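Local coordinates for PKS (Streptomyces albus, PDB 4OQJ), which probably acts as a 3-oxoacyl-[acyl-carrier-protein] synthase, the ketosynthase part of a polyketide synthase that makes an antibiotic, at residues A[21-27]-A[277-283]; A[385-391]-A[447-451]. All blocks are in the same frame, centred on the assembly; numbering follows the deposited sequence.

Contact 1: residues A[21-27]-A[277-283]; sequences SDIAVIG and TVHAVIK
Two extended segments, 21-27 and 277-283, run antiparallel as sheet neighbours, their strand axes 4.7 Å apart at closest approach and 147° between directions. I23 and I282 form a hydrogen-bonded pair (I23 N to I282 O 3.0 Å, I282 N to I23 O 2.8 Å), followed by the non-hydrogen-bonded pair A24-V281. Opposite V25, segment 277-283 kinks: V25 N reaches A280 O at 2.9 Å, whereas V25 O takes H279 N at 2.8 Å. The kink lies at H279, near helical phi/psi (-84/-31), and beyond it I26 comes nearest V278. On the face of I23, V25 and I282, V25 (t) fills the hollow between I282 and H279, with CG2 4.0 Å from I282 CD1 and CG1 4.4 Å from H279 CB. On the A24 face, the small A24 CB leaves room for V278 CG1 at 3.9 Å, and V281 CG1 meets D22 CB at 3.7 Å. K283, all m up to chi3, curls back to place NZ 3.2 Å from D22 OD2 in a salt bridge. In the thiolase-type fold this pairing joins strands 23-31 and 280-289, flanked by strands 259-267 and 441-448, with I23 and I282 against helix 195-209 and V25 against helix 376-390.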
loop_
_atom_site.group_PDB
_atom_site.type_symbol
_atom_site.label_atom_id
_atom_site.label_comp_id
_atom_site.label_asym_id
_atom_site.label_seq_id
_atom_site.Cartn_x
_atom_site.Cartn_y
_atom_site.Cartn_z
ATOM N N SER A 21 -7.293 8.798 -17.871
ATOM C CA SER A 21 -6.955 8.582 -16.468
ATOM C C SER A 21 -8.103 8.857 -15.494
ATOM O O SER A 21 -7.954 8.625 -14.299
ATOM C CB SER A 21 -5.760 9.457 -16.094
ATOM O OG SER A 21 -6.091 10.829 -16.219
ATOM N N ASP A 22 -9.240 9.352 -15.982
ATOM C CA ASP A 22 -10.362 9.628 -15.089
ATOM C C ASP A 22 -10.898 8.319 -14.525
ATOM O O ASP A 22 -11.064 7.344 -15.260
ATOM C CB ASP A 22 -11.480 10.386 -15.812
ATOM C CG ASP A 22 -11.150 11.857 -16.047
ATOM O OD1 ASP A 22 -10.163 12.373 -15.476
ATOM O OD2 ASP A 22 -11.898 12.505 -16.809
ATOM N N ILE A 23 -11.169 8.305 -13.222
ATOM C CA ILE A 23 -11.690 7.126 -12.534
ATOM C C ILE A 23 -13.119 7.355 -12.057
ATOM O O ILE A 23 -13.383 8.287 -11.305
ATOM C CB ILE A 23 -10.838 6.751 -11.295
ATOM C CG1 ILE A 23 -9.367 6.495 -11.656
ATOM C CG2 ILE A 23 -11.419 5.542 -10.585
ATOM C CD1 ILE A 23 -9.128 5.370 -12.602
ATOM N N ALA A 24 -14.042 6.490 -12.467
ATOM C CA ALA A 24 -15.409 6.557 -11.967
ATOM C C ALA A 24 -15.553 5.928 -10.586
ATOM O O ALA A 24 -14.964 4.884 -10.303
ATOM C CB ALA A 24 -16.355 5.873 -12.930
ATOM N N VAL A 25 -16.335 6.573 -9.726
ATOM C CA VAL A 25 -16.843 5.933 -8.523
ATOM C C VAL A 25 -18.166 5.280 -8.886
ATOM O O VAL A 25 -19.137 5.988 -9.151
ATOM C CB VAL A 25 -17.050 6.932 -7.392
ATOM C CG1 VAL A 25 -17.568 6.234 -6.154
ATOM C CG2 VAL A 25 -15.740 7.663 -7.095
ATOM N N ILE A 26 -18.214 3.948 -8.925
ATOM C CA ILE A 26 -19.409 3.270 -9.418
ATOM C C ILE A 26 -20.229 2.651 -8.314
ATOM O O ILE A 26 -21.303 2.121 -8.567
ATOM C CB ILE A 26 -19.075 2.187 -10.437
ATOM C CG1 ILE A 26 -18.179 1.100 -9.827
ATOM C CG2 ILE A 26 -18.433 2.813 -11.680
ATOM C CD1 ILE A 26 -18.038 -0.110 -10.742
ATOM N N GLY A 27 -19.737 2.724 -7.088
ATOM C CA GLY A 27 -20.490 2.250 -5.945
ATOM C C GLY A 27 -19.823 2.744 -4.677
ATOM O O GLY A 27 -18.683 3.195 -4.720
ATOM N N THR A 277 -23.642 2.937 -13.053
ATOM C CA THR A 277 -23.939 4.231 -12.453
ATOM C C THR A 277 -22.636 4.911 -12.019
ATOM O O THR A 277 -21.841 4.324 -11.284
ATOM C CB THR A 277 -24.869 4.083 -11.256
ATOM O OG1 THR A 277 -26.152 3.629 -11.716
ATOM C CG2 THR A 277 -25.055 5.417 -10.537
ATOM N N VAL A 278 -22.398 6.126 -12.501
ATOM C CA VAL A 278 -21.232 6.916 -12.070
ATOM C C VAL A 278 -21.696 7.924 -11.016
ATOM O O VAL A 278 -22.531 8.785 -11.287
ATOM C CB VAL A 278 -20.566 7.628 -13.265
ATOM C CG1 VAL A 278 -19.339 8.421 -12.828
ATOM C CG2 VAL A 278 -20.174 6.608 -14.335
ATOM N N HIS A 279 -21.201 7.777 -9.798
ATOM C CA HIS A 279 -21.588 8.654 -8.693
ATOM C C HIS A 279 -20.762 9.947 -8.700
ATOM O O HIS A 279 -21.232 11.013 -8.295
ATOM C CB HIS A 279 -21.420 7.924 -7.361
ATOM C CG HIS A 279 -22.384 6.797 -7.169
ATOM N ND1 HIS A 279 -22.256 5.593 -7.822
ATOM C CD2 HIS A 279 -23.512 6.709 -6.424
ATOM C CE1 HIS A 279 -23.257 4.799 -7.475
ATOM N NE2 HIS A 279 -24.023 5.448 -6.622
ATOM N N ALA A 280 -19.531 9.834 -9.172
ATOM C CA ALA A 280 -18.629 10.981 -9.272
ATOM C C ALA A 280 -17.391 10.528 -10.032
ATOM O O ALA A 280 -17.214 9.323 -10.243
ATOM C CB ALA A 280 -18.266 11.502 -7.889
ATOM N N VAL A 281 -16.530 11.470 -10.421
ATOM C CA VAL A 281 -15.301 11.157 -11.150
ATOM C C VAL A 281 -14.079 11.672 -10.377
ATOM O O VAL A 281 -14.013 12.826 -10.002
ATOM C CB VAL A 281 -15.307 11.764 -12.562
ATOM C CG1 VAL A 281 -14.031 11.417 -13.314
ATOM C CG2 VAL A 281 -16.537 11.301 -13.339
ATOM N N ILE A 282 -13.134 10.783 -10.117
ATOM C CA ILE A 282 -11.847 11.151 -9.542
ATOM C C ILE A 282 -10.933 11.546 -10.692
ATOM O O ILE A 282 -10.659 10.745 -11.596
ATOM C CB ILE A 282 -11.265 10.003 -8.721
ATOM C CG1 ILE A 282 -12.168 9.739 -7.513
ATOM C CG2 ILE A 282 -9.841 10.326 -8.258
ATOM C CD1 ILE A 282 -11.833 8.482 -6.761
ATOM N N LYS A 283 -10.526 12.811 -10.683
ATOM C CA LYS A 283 -9.728 13.398 -11.750
ATOM C C LYS A 283 -8.254 13.198 -11.483
ATOM O O LYS A 283 -7.439 13.136 -12.411
ATOM C CB LYS A 283 -10.029 14.894 -11.876
ATOM C CG LYS A 283 -11.505 15.240 -12.038
ATOM C CD LYS A 283 -12.001 14.964 -13.442
ATOM C CE LYS A 283 -11.435 15.951 -14.464
ATOM N NZ LYS A 283 -11.835 15.569 -15.848
HETATM O O HOH W 1 -7.785 9.835 -12.178
HETATM O O HOH W 2 -22.869 1.024 -10.705
#

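Contact 2: residues A[385-391]-A[447-451]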
loop_
_atom_site.group_PDB
_atom_site.type_symbol
_atom_site.label_atom_id
_atom_site.label_comp_id
_atom_site.label_asym_id
_atom_site.label_seq_id
_atom_site.Cartn_x
_atom_site.Cartn_y
_atom_site.Cartn_z
ATOM N N ILE A 385 -18.681 13.233 -2.543
ATOM C CA ILE A 385 -19.338 12.525 -3.644
ATOM C C ILE A 385 -20.855 12.755 -3.630
ATOM O O ILE A 385 -21.455 12.994 -4.672
ATOM C CB ILE A 385 -19.039 11.013 -3.590
ATOM C CG1 ILE A 385 -17.578 10.761 -3.956
ATOM C CG2 ILE A 385 -19.961 10.236 -4.538
ATOM C CD1 ILE A 385 -17.094 9.354 -3.642
ATOM N N LEU A 386 -21.477 12.696 -2.456
ATOM C CA LEU A 386 -22.925 12.883 -2.365
ATOM C C LEU A 386 -23.334 14.316 -2.720
ATOM O O LEU A 386 -24.340 14.528 -3.404
ATOM C CB LEU A 386 -23.423 12.522 -0.963
ATOM C CG LEU A 386 -23.296 11.023 -0.632
ATOM C CD1 LEU A 386 -23.518 10.763 0.846
ATOM C CD2 LEU A 386 -24.292 10.202 -1.454
HETATM N N MSE A 387 -22.564 15.292 -2.255
HETATM C CA MSE A 387 -22.817 16.695 -2.578
HETATM C C MSE A 387 -22.819 16.903 -4.081
HETATM O O MSE A 387 -23.672 17.615 -4.610
HETATM C CB MSE A 387 -21.752 17.613 -1.954
HETATM C CG MSE A 387 -21.807 17.739 -0.458
HETATM SE SE MSE A 387 -20.185 18.649 0.191
HETATM C CE MSE A 387 -20.424 20.365 -0.669
ATOM N N LEU A 388 -21.828 16.303 -4.749
ATOM C CA LEU A 388 -21.641 16.453 -6.189
ATOM C C LEU A 388 -22.758 15.774 -6.966
ATOM O O LEU A 388 -23.262 16.317 -7.949
ATOM C CB LEU A 388 -20.290 15.874 -6.626
ATOM C CG LEU A 388 -19.039 16.711 -6.345
ATOM C CD1 LEU A 388 -17.779 15.850 -6.499
ATOM C CD2 LEU A 388 -18.987 17.899 -7.282
ATOM N N ARG A 389 -23.128 14.569 -6.533
ATOM C CA ARG A 389 -24.190 13.830 -7.193
ATOM C C ARG A 389 -25.514 14.566 -7.027
ATOM O O ARG A 389 -26.326 14.580 -7.943
ATOM C CB ARG A 389 -24.306 12.396 -6.653
ATOM C CG ARG A 389 -25.072 11.491 -7.614
ATOM C CD ARG A 389 -25.381 10.082 -7.102
ATOM N NE ARG A 389 -25.985 9.297 -8.187
ATOM C CZ ARG A 389 -26.821 8.271 -8.033
ATOM N NH1 ARG A 389 -27.176 7.859 -6.822
ATOM N NH2 ARG A 389 -27.310 7.653 -9.108
ATOM N N HIS A 390 -25.728 15.176 -5.865
ATOM C CA HIS A 390 -26.953 15.920 -5.596
ATOM C C HIS A 390 -26.891 17.384 -6.065
ATOM O O HIS A 390 -27.888 18.093 -5.972
ATOM C CB HIS A 390 -27.275 15.900 -4.092
ATOM C CG HIS A 390 -27.871 14.618 -3.608
ATOM N ND1 HIS A 390 -27.137 13.651 -2.958
ATOM C CD2 HIS A 390 -29.140 14.147 -3.666
ATOM C CE1 HIS A 390 -27.920 12.632 -2.654
ATOM N NE2 HIS A 390 -29.143 12.910 -3.071
ATOM N N ARG A 391 -25.729 17.834 -6.539
ATOM C CA ARG A 391 -25.507 19.250 -6.894
ATOM C C ARG A 391 -26.029 20.163 -5.793
ATOM O O ARG A 391 -26.767 21.139 -6.025
ATOM C CB ARG A 391 -26.147 19.578 -8.248
ATOM C CG ARG A 391 -25.301 19.087 -9.435
ATOM C CD ARG A 391 -26.070 18.192 -10.405
ATOM N NE ARG A 391 -26.818 18.957 -11.410
ATOM C CZ ARG A 391 -26.411 19.193 -12.660
ATOM N NH1 ARG A 391 -25.247 18.731 -13.107
ATOM N NH2 ARG A 391 -27.183 19.900 -13.478
ATOM N N VAL A 447 -12.185 15.588 -7.182
ATOM C CA VAL A 447 -13.420 14.895 -7.552
ATOM C C VAL A 447 -14.303 15.833 -8.372
ATOM O O VAL A 447 -14.430 17.012 -8.039
ATOM C CB VAL A 447 -14.216 14.414 -6.309
ATOM C CG1 VAL A 447 -15.331 13.497 -6.730
ATOM C CG2 VAL A 447 -13.313 13.696 -5.317
ATOM N N GLU A 448 -14.904 15.297 -9.435
ATOM C CA GLU A 448 -15.815 16.042 -10.298
ATOM C C GLU A 448 -17.208 15.393 -10.326
ATOM O O GLU A 448 -17.375 14.175 -10.117
ATOM C CB GLU A 448 -15.230 16.128 -11.710
ATOM C CG GLU A 448 -15.990 17.015 -12.676
ATOM C CD GLU A 448 -15.248 17.202 -13.995
ATOM O OE1 GLU A 448 -14.273 17.986 -14.038
ATOM O OE2 GLU A 448 -15.626 16.548 -14.990
ATOM N N GLU A 449 -18.222 16.208 -10.578
ATOM C CA GLU A 449 -19.571 15.689 -10.666
ATOM C C GLU A 449 -19.635 14.724 -11.849
ATOM O O GLU A 449 -18.848 14.830 -12.789
ATOM C CB GLU A 449 -20.582 16.818 -10.813
ATOM C CG GLU A 449 -20.457 17.607 -12.110
ATOM C CD GLU A 449 -21.580 18.620 -12.256
ATOM O OE1 GLU A 449 -22.751 18.193 -12.177
ATOM O OE2 GLU A 449 -21.298 19.829 -12.429
ATOM N N PRO A 450 -20.546 13.752 -11.785
ATOM C CA PRO A 450 -20.582 12.773 -12.867
ATOM C C PRO A 450 -21.140 13.373 -14.154
ATOM O O PRO A 450 -21.850 14.382 -14.104
ATOM C CB PRO A 450 -21.499 11.682 -12.315
ATOM C CG PRO A 450 -22.423 12.407 -11.400
ATOM C CD PRO A 450 -21.611 13.530 -10.793
ATOM N N PRO A 451 -20.816 12.766 -15.303
ATOM C CA PRO A 451 -21.384 13.264 -16.560
ATOM C C PRO A 451 -22.882 12.989 -16.641
ATOM O O PRO A 451 -23.382 12.077 -15.967
ATOM C CB PRO A 451 -20.612 12.487 -17.629
ATOM C CG PRO A 451 -20.167 11.232 -16.937
ATOM C CD PRO A 451 -19.934 11.603 -15.507
#
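The last turns of helix 376-390 lie beside the end of strand 441-448, and the contact passes from apolar to charged along its length. Inside, L388 does most of the packing: its CD1 sits 3.4 Å from V447 CG1 and its CD2 4.0 Å from E449 CB. I385 CG1 adds a looser touch on V447 CG1 at 4.5 Å, and the ring of P450 rests near the helix backbone, CD being 4.3 Å from L388 O. The single hydrogen bond between the segments is also a salt bridge, R391 NH1 to E449 OE1 at 2.7 Å, the carboxylate lying at the edge of the guanidinium. E449 OE2 is taken up separately by R429, so each carboxylate oxygen has an arginine partner, and E448, pointing away from the helix, pairs with R430. Several backbone groups at the helix end also have partners. R391, with positive phi, is the C' residue of a Schellman motif in which T392 N bonds M387 O and R391 N makes a weak 3.2 Å bond to L388 O. L386 O receives both H390 N (2.9 Å) and the imidazole H390 ND1 (3.0 Å), while H390 O meets the hydroxyl of T392. On the strand side, V447 and E449 share backbone hydrogen bonds with A431 and R429, and E448 with V281. The chemistry thus implies an apolar seam closed at its outer end by charge: E449 lies between R391 and R429, whose NH1 groups come close, and its carboxylate offsets their like charges.

Contact 1 and contact 2 lie with centres about 9 Å apart and share one sheet, since strands 280-289 and 441-448 are neighbours in it. The joint is direct: V281 O and E448 N are 2.7 Å apart, a probable hydrogen bond, and V278 O packs 3.2 Å from P450 CB. Helix 376-390 reaches both, I385 touching V25, A280 and V447, while R389 NH2 comes 3.5 Å from T277 CG2. K283 CE packs 3.5 Å from E448 OE1, but the ion pair with K283 NZ is long and weak; R430 is the salt-bridge partner of E448. Neither contact includes the potassium ligands S292 and K294, which follow strand 280-289 in sequence; the two contacts join the central sheet to helix 376-390.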